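Long-range contacts in alternansucrase (Leuconostoc mesenteroides, PDB 6HVG), which belongs to glycoside hydrolase family 70, combining a TIM-barrel-type domain with a bound calcium ion and repeats of the choline-binding kind: residues Gly533-Gln538 against Thr1251-Arg1256; Leu577-Ile582 against Gln1160-Pro1165; Arg1089-Thr1094 against Gly1109-Asp1114. All blocks are in the same frame, centred on the assembly; numbering follows the deposited sequence.

Overall arrangement
The three contacts lie in a row within the family 70 region. Interactions 1 and 2 have centres about 11 Å apart and share one antiparallel sheet, in which strands 580-582 and 1248-1252 are neighbours. Asn-1252 N probably bonds to Ala-579 O between them. Interaction 3 has its centre about 10 Å from that of interaction 2 and joins it through a probable bond from Tyr-1162 N to Phe-1112 O. Interactions 1 and 3 do not touch. Along the chain the contacts are nested: 3 inside the loop closed by 2, and 2 inside the loop closed by 1. Interactions 1 and 2 unite distant chain parts in one sheet; interaction 3 joins its edge to a barrel loop.

Interaction 1: residues Gly533-Gln538 against Thr1251-Arg1256; sequences GFLAYQ and TNILHR
Strands 534-537 and 1248-1252 lie side by side, antiparallel, in a buried sheet next to the barrel, with Leu-535 and Thr-1251 as a hydrogen-bonded pair. Leu-535 N donates to Thr-1251 O at 2.9 Å, nearly straight at 171°. Thr-1251 N returns a bond to Leu-535 O at 3.1 Å, arriving in the carbonyl plane. Phe-534 and Asn-1252 form the adjoining non-hydrogen-bonded pair, and their side chains diverge. Past that pair, Ile-1253 N bonds to Gly-533 O at 2.8 Å. The backbone angles of Gly-533 are of the kind that suits glycine.

Thr-1251 CG2 meets the phenol end of Tyr-537, with CE1 3.7 Å away. Leu-535 CG touches Ile-1253 CG2 at 4.0 Å, the two side chains crossing at about a right angle. Thr-1251 OG1 lies anti to its backbone N (chi1 174°) and bonds within its own strand, to Asn-1252 O at 2.7 Å. Strand 1166-1175 borders strand 534-537 on its other edge, and Phe-534 meets the ring of Phe-576. Such pairing of strands some 700 residues apart is consistent with the U-shaped chain path of family 70 proteins, whose domains combine early and late parts of the sequence.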
# COMPACT_ATOMS: atom_id res chain seq x y z
N GLY A 533 1.33 -7.70 4.12
CA GLY A 533 0.41 -8.26 5.12
C GLY A 533 0.96 -8.28 6.53
O GLY A 533 2.16 -8.20 6.72
N PHE A 534 0.09 -8.41 7.52
CA PHE A 534 0.49 -8.34 8.91
C PHE A 534 0.12 -9.55 9.73
O PHE A 534 -0.89 -10.22 9.46
CB PHE A 534 -0.18 -7.15 9.59
CG PHE A 534 0.03 -5.86 8.89
CD1 PHE A 534 1.26 -5.23 8.91
CD2 PHE A 534 -1.00 -5.26 8.22
CE1 PHE A 534 1.46 -4.03 8.26
CE2 PHE A 534 -0.82 -4.06 7.59
CZ PHE A 534 0.42 -3.44 7.62
N LEU A 535 0.91 -9.77 10.79
CA LEU A 535 0.67 -10.77 11.81
C LEU A 535 0.50 -10.08 13.15
O LEU A 535 1.32 -9.27 13.53
CB LEU A 535 1.86 -11.69 11.92
CG LEU A 535 2.19 -12.54 10.70
CD1 LEU A 535 3.45 -13.35 10.94
CD2 LEU A 535 1.02 -13.44 10.38
N ALA A 536 -0.59 -10.39 13.87
CA ALA A 536 -0.77 -9.86 15.21
C ALA A 536 -0.30 -10.90 16.22
O ALA A 536 -0.71 -12.05 16.17
CB ALA A 536 -2.22 -9.52 15.45
N TYR A 537 0.57 -10.49 17.14
CA TYR A 537 1.04 -11.38 18.18
C TYR A 537 -0.03 -11.58 19.24
O TYR A 537 -0.80 -10.67 19.54
CB TYR A 537 2.32 -10.86 18.84
CG TYR A 537 3.50 -10.63 17.92
CD1 TYR A 537 3.62 -11.28 16.72
CD2 TYR A 537 4.51 -9.75 18.28
CE1 TYR A 537 4.71 -11.04 15.87
CE2 TYR A 537 5.61 -9.53 17.45
CZ TYR A 537 5.69 -10.18 16.25
OH TYR A 537 6.74 -9.95 15.43
N GLN A 538 -0.04 -12.78 19.85
CA GLN A 538 -1.05 -13.14 20.84
C GLN A 538 -0.46 -13.41 22.22
O GLN A 538 0.71 -13.75 22.34
CB GLN A 538 -1.84 -14.34 20.37
CG GLN A 538 -2.36 -14.23 18.94
CD GLN A 538 -3.37 -13.12 18.75
OE1 GLN A 538 -4.28 -12.94 19.55
NE2 GLN A 538 -3.20 -12.35 17.69
N THR A 1251 4.05 -7.72 13.33
CA THR A 1251 5.06 -7.53 12.31
C THR A 1251 4.42 -7.66 10.93
O THR A 1251 3.35 -8.24 10.78
CB THR A 1251 6.19 -8.58 12.42
OG1 THR A 1251 7.09 -8.44 11.31
CG2 THR A 1251 5.65 -9.99 12.41
N ASN A 1252 5.08 -7.11 9.93
CA ASN A 1252 4.77 -7.45 8.56
C ASN A 1252 5.21 -8.90 8.35
O ASN A 1252 6.15 -9.36 8.98
CB ASN A 1252 5.48 -6.52 7.58
CG ASN A 1252 6.99 -6.58 7.73
OD1 ASN A 1252 7.53 -6.37 8.82
ND2 ASN A 1252 7.68 -6.86 6.63
N ILE A 1253 4.51 -9.62 7.48
CA ILE A 1253 4.82 -11.01 7.24
C ILE A 1253 6.27 -11.19 6.78
O ILE A 1253 6.75 -10.43 5.95
CB ILE A 1253 3.86 -11.66 6.21
CG1 ILE A 1253 3.90 -10.95 4.87
CG2 ILE A 1253 2.46 -11.71 6.76
CD1 ILE A 1253 3.00 -11.56 3.82
N LEU A 1254 6.95 -12.18 7.35
CA LEU A 1254 8.38 -12.38 7.13
C LEU A 1254 8.74 -13.48 6.14
O LEU A 1254 9.92 -13.81 6.00
CB LEU A 1254 9.09 -12.65 8.46
CG LEU A 1254 8.95 -11.54 9.52
CD1 LEU A 1254 9.88 -11.80 10.69
CD2 LEU A 1254 9.27 -10.18 8.95
N HIS A 1255 7.73 -14.04 5.46
CA HIS A 1255 7.95 -15.02 4.38
C HIS A 1255 8.58 -16.35 4.86
O HIS A 1255 9.32 -17.01 4.12
CB HIS A 1255 8.81 -14.41 3.25
CG HIS A 1255 8.18 -13.25 2.57
ND1 HIS A 1255 8.69 -12.71 1.41
CD2 HIS A 1255 7.07 -12.53 2.87
CE1 HIS A 1255 7.94 -11.69 1.03
NE2 HIS A 1255 6.94 -11.57 1.89
N ARG A 1256 8.30 -16.71 6.09
CA ARG A 1256 8.94 -17.87 6.69
C ARG A 1256 8.05 -19.12 6.68
O ARG A 1256 8.57 -20.24 6.64
CB ARG A 1256 9.38 -17.53 8.12
CG ARG A 1256 10.68 -16.78 8.10
CD ARG A 1256 11.07 -16.21 9.44
NE ARG A 1256 12.34 -15.52 9.32
CZ ARG A 1256 12.87 -14.71 10.23
NH1 ARG A 1256 12.23 -14.46 11.36
NH2 ARG A 1256 14.04 -14.14 10.01

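Interaction 2: residues Leu577-Ile582 against Gln1160-Pro1165; sequences LLANDI and QIYALP. With CA (calcium ion), chain C.
Ala-579 CB sits over the centre of the Tyr-1162 ring, 3.6 Å from the centroid, as a CH-pi contact. Leu-578 gathers round the hydroxyl end of the same ring, with CB and CD1 nearest Tyr-1162 OH. Elsewhere Ile-582 CD1 meets Ile-1161 CG2 at 4.2 Å and also lies against the backbone of Gln-1160. Gln-1160 is the residue most buried by the contact, and its CB lies against both Leu-578 O and Asn-580 O.

Outward from here, Asn-580 and Ile-1161 form a hydrogen-bonded antiparallel pair, but both backbone bonds are weak. Asn-580 ND2 adds a bond to Ile-1161 O at 3.3 Å, with the acceptor in the amide plane. Ile-1161 O therefore accepts from two nitrogens of Asn-580. Leu-1164 CD1 packs beside Asn-580 ND2 at 3.7 Å.

At the polar edge Asp-581 OD1 binds the calcium ion. A water 2.4 Å from the calcium ion donates to Ile-582 O at 2.7 Å. Glu-575 O, Asn-625 O and Asp-1159 OD1 are further ligands, and Asn-1249 ND2 holds Asp-581 OD2. The metal thus ties this strand to the residue just before Gln-1160. Its charge probably favours ionised Asp-581, while the side-chain bond of Asn-580 supplements the weak backbone pairing.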
# COMPACT_ATOMS: atom_id res chain seq x y z
N LEU A 577 1.03 -0.69 10.28
CA LEU A 577 1.44 0.17 9.21
C LEU A 577 2.67 -0.41 8.57
O LEU A 577 2.62 -0.87 7.43
CB LEU A 577 1.69 1.60 9.76
CG LEU A 577 2.27 2.67 8.82
CD1 LEU A 577 1.38 2.91 7.62
CD2 LEU A 577 2.44 3.94 9.63
N LEU A 578 3.78 -0.40 9.30
CA LEU A 578 5.06 -0.87 8.75
C LEU A 578 5.86 -1.56 9.81
O LEU A 578 5.77 -1.23 10.99
CB LEU A 578 5.90 0.30 8.19
CG LEU A 578 5.43 0.92 6.86
CD1 LEU A 578 5.92 2.35 6.70
CD2 LEU A 578 5.92 0.11 5.68
N ALA A 579 6.66 -2.52 9.36
CA ALA A 579 7.69 -3.16 10.17
C ALA A 579 7.15 -3.76 11.45
O ALA A 579 6.10 -4.42 11.43
CB ALA A 579 8.86 -2.21 10.44
N ASN A 580 7.88 -3.60 12.55
CA ASN A 580 7.45 -4.12 13.83
C ASN A 580 6.63 -3.09 14.53
O ASN A 580 7.15 -2.06 14.90
CB ASN A 580 8.64 -4.46 14.70
CG ASN A 580 9.45 -5.61 14.15
OD1 ASN A 580 9.09 -6.78 14.34
ND2 ASN A 580 10.53 -5.29 13.50
N ASP A 581 5.35 -3.36 14.71
CA ASP A 581 4.44 -2.38 15.30
C ASP A 581 4.59 -2.41 16.83
O ASP A 581 4.36 -3.43 17.46
CB ASP A 581 3.01 -2.64 14.85
CG ASP A 581 2.06 -1.63 15.33
OD1 ASP A 581 1.96 -0.54 14.73
OD2 ASP A 581 1.34 -1.96 16.31
N ILE A 582 4.99 -1.29 17.40
CA ILE A 582 5.17 -1.13 18.83
C ILE A 582 3.82 -1.04 19.57
O ILE A 582 2.90 -0.35 19.13
CB ILE A 582 6.03 0.13 19.12
CG1 ILE A 582 7.46 -0.13 18.62
CG2 ILE A 582 6.01 0.49 20.60
CD1 ILE A 582 8.31 1.11 18.52
N GLN A 1160 6.69 2.39 15.03
CA GLN A 1160 7.44 1.19 14.66
C GLN A 1160 8.95 1.30 14.75
O GLN A 1160 9.50 2.38 14.95
CB GLN A 1160 7.03 0.70 13.24
CG GLN A 1160 7.62 1.46 12.07
CD GLN A 1160 7.04 2.85 11.88
OE1 GLN A 1160 5.81 3.03 11.96
NE2 GLN A 1160 7.89 3.85 11.61
N ILE A 1161 9.61 0.16 14.58
CA ILE A 1161 11.05 0.06 14.56
C ILE A 1161 11.41 -1.08 13.61
O ILE A 1161 10.65 -2.03 13.49
CB ILE A 1161 11.57 -0.15 16.00
CG1 ILE A 1161 13.09 -0.06 16.07
CG2 ILE A 1161 11.07 -1.46 16.58
CD1 ILE A 1161 13.61 0.03 17.49
N TYR A 1162 12.54 -0.97 12.91
CA TYR A 1162 12.91 -1.95 11.87
C TYR A 1162 14.08 -2.84 12.25
O TYR A 1162 14.86 -2.52 13.12
CB TYR A 1162 13.32 -1.24 10.58
CG TYR A 1162 12.21 -0.64 9.74
CD1 TYR A 1162 11.43 0.41 10.20
CD2 TYR A 1162 12.00 -1.08 8.43
CE1 TYR A 1162 10.47 1.00 9.39
CE2 TYR A 1162 11.03 -0.52 7.62
CZ TYR A 1162 10.27 0.53 8.10
OH TYR A 1162 9.34 1.11 7.26
N ALA A 1163 14.20 -3.95 11.53
CA ALA A 1163 15.42 -4.76 11.52
C ALA A 1163 16.04 -5.00 12.90
O ALA A 1163 17.17 -4.55 13.17
CB ALA A 1163 16.42 -4.14 10.59
N LEU A 1164 15.30 -5.72 13.75
CA LEU A 1164 15.79 -6.14 15.06
C LEU A 1164 16.52 -7.49 14.89
O LEU A 1164 15.97 -8.40 14.29
CB LEU A 1164 14.62 -6.28 16.02
CG LEU A 1164 13.81 -4.99 16.18
CD1 LEU A 1164 12.40 -5.27 16.67
CD2 LEU A 1164 14.48 -4.01 17.13
N PRO A 1165 17.77 -7.62 15.39
CA PRO A 1165 18.61 -8.76 15.02
C PRO A 1165 18.33 -10.09 15.73
O PRO A 1165 18.82 -11.12 15.28
CB PRO A 1165 20.01 -8.28 15.37
CG PRO A 1165 19.80 -7.36 16.52
CD PRO A 1165 18.51 -6.64 16.22
CA CA C . 0.74 0.77 15.37
O HOH W 1 2.28 1.34 17.08

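Interaction 3: residues Arg1089-Thr1094 against Gly1109-Asp1114; sequences RSSGDT and GYAFTD
Ser-1091 faces two side chains of the other segment: its CB meets Thr-1113 CG2 at 3.7 Å, and its OG lies 3.8 Å from Ala-1111 CB. The same Ser-1091 OG bonds to Ser-1104 OG. The backbone supports this meeting. Ser-1091 N donates to Ala-1111 O at 3.1 Å, from above the carbonyl plane. Ser-1090 CA adds a CA-H...O contact to the same oxygen at 3.3 Å.

Other side chains part company. Phe-1112 CB rests against Arg-1089 O, but its ring leads away and meets Tyr-1088. Ser-1090 OG is anti to its backbone N (chi1 172°). It accepts from Gly-1092 N at 2.8 Å in an ST turn, and it also bonds to Asn-1107. Arg-1089 forms a salt bridge with Asp-1117, while Asp-1114 OD2 accepts from Tyr-1203 N.

From Ser-1091 to Thr-1094 the chain makes a type II' beta turn, with Gly-1092 at a positive phi. Both segments belong to the long connection between strand 1081-1083 and helix 1135-1147, a beta-to-alpha loop of the kind found in TIM barrels.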
# COMPACT_ATOMS: atom_id res chain seq x y z
N ARG A 1089 19.15 6.62 13.08
CA ARG A 1089 20.00 5.84 12.16
C ARG A 1089 19.19 4.85 11.33
O ARG A 1089 18.47 4.01 11.89
CB ARG A 1089 21.07 5.06 12.91
CG ARG A 1089 21.90 4.20 11.97
CD ARG A 1089 23.18 3.71 12.59
NE ARG A 1089 23.88 4.76 13.33
CZ ARG A 1089 24.53 5.78 12.77
NH1 ARG A 1089 24.58 5.94 11.46
NH2 ARG A 1089 25.16 6.65 13.55
N SER A 1090 19.36 4.93 10.01
CA SER A 1090 18.62 4.07 9.11
C SER A 1090 18.98 2.60 9.29
O SER A 1090 20.14 2.24 9.53
CB SER A 1090 18.87 4.46 7.66
OG SER A 1090 18.30 3.51 6.77
N SER A 1091 17.95 1.75 9.16
CA SER A 1091 18.12 0.31 9.15
C SER A 1091 18.65 -0.17 7.79
O SER A 1091 19.11 -1.31 7.67
CB SER A 1091 16.80 -0.39 9.47
OG SER A 1091 15.78 0.05 8.59
N GLY A 1092 18.58 0.69 6.78
CA GLY A 1092 19.33 0.49 5.55
C GLY A 1092 18.86 -0.69 4.70
O GLY A 1092 17.66 -0.88 4.50
N ASP A 1093 19.82 -1.47 4.20
CA ASP A 1093 19.53 -2.64 3.38
C ASP A 1093 19.22 -3.89 4.20
O ASP A 1093 18.85 -4.91 3.62
CB ASP A 1093 20.70 -2.92 2.43
CG ASP A 1093 20.80 -1.89 1.32
OD1 ASP A 1093 19.78 -1.24 1.01
OD2 ASP A 1093 21.89 -1.74 0.73
N THR A 1094 19.35 -3.81 5.53
CA THR A 1094 19.11 -4.95 6.40
C THR A 1094 17.67 -5.42 6.31
O THR A 1094 16.75 -4.63 6.40
CB THR A 1094 19.45 -4.62 7.87
OG1 THR A 1094 20.80 -4.13 7.94
CG2 THR A 1094 19.32 -5.86 8.77
N GLY A 1109 15.40 8.03 7.41
CA GLY A 1109 15.32 8.19 8.87
C GLY A 1109 14.02 7.73 9.49
O GLY A 1109 13.95 7.57 10.70
N TYR A 1110 12.98 7.53 8.66
CA TYR A 1110 11.72 6.98 9.15
C TYR A 1110 11.79 5.50 9.48
O TYR A 1110 10.96 5.01 10.23
CB TYR A 1110 10.57 7.23 8.16
CG TYR A 1110 10.06 8.64 8.24
CD1 TYR A 1110 9.33 9.07 9.36
CD2 TYR A 1110 10.33 9.56 7.25
CE1 TYR A 1110 8.88 10.37 9.46
CE2 TYR A 1110 9.88 10.86 7.35
CZ TYR A 1110 9.15 11.26 8.44
OH TYR A 1110 8.72 12.56 8.52
N ALA A 1111 12.80 4.80 8.95
CA ALA A 1111 13.01 3.38 9.26
C ALA A 1111 14.34 3.24 9.98
O ALA A 1111 15.38 3.47 9.40
CB ALA A 1111 12.99 2.54 7.99
N PHE A 1112 14.29 2.83 11.24
CA PHE A 1112 15.46 2.81 12.07
C PHE A 1112 15.52 1.59 12.97
O PHE A 1112 14.51 1.02 13.33
CB PHE A 1112 15.51 4.06 12.95
CG PHE A 1112 14.20 4.42 13.58
CD1 PHE A 1112 13.81 3.82 14.78
CD2 PHE A 1112 13.36 5.35 12.99
CE1 PHE A 1112 12.61 4.13 15.35
CE2 PHE A 1112 12.14 5.67 13.56
CZ PHE A 1112 11.77 5.06 14.76
N THR A 1113 16.74 1.20 13.34
CA THR A 1113 17.00 0.13 14.29
C THR A 1113 17.14 0.65 15.73
O THR A 1113 16.64 0.04 16.65
CB THR A 1113 18.32 -0.58 13.94
OG1 THR A 1113 19.33 0.41 13.68
CG2 THR A 1113 18.12 -1.49 12.72
N ASP A 1114 17.80 1.79 15.88
CA ASP A 1114 18.11 2.39 17.18
C ASP A 1114 17.48 3.77 17.28
O ASP A 1114 17.83 4.69 16.54
CB ASP A 1114 19.62 2.49 17.33
CG ASP A 1114 20.07 2.77 18.75
OD1 ASP A 1114 19.25 3.19 19.59
OD2 ASP A 1114 21.25 2.51 19.04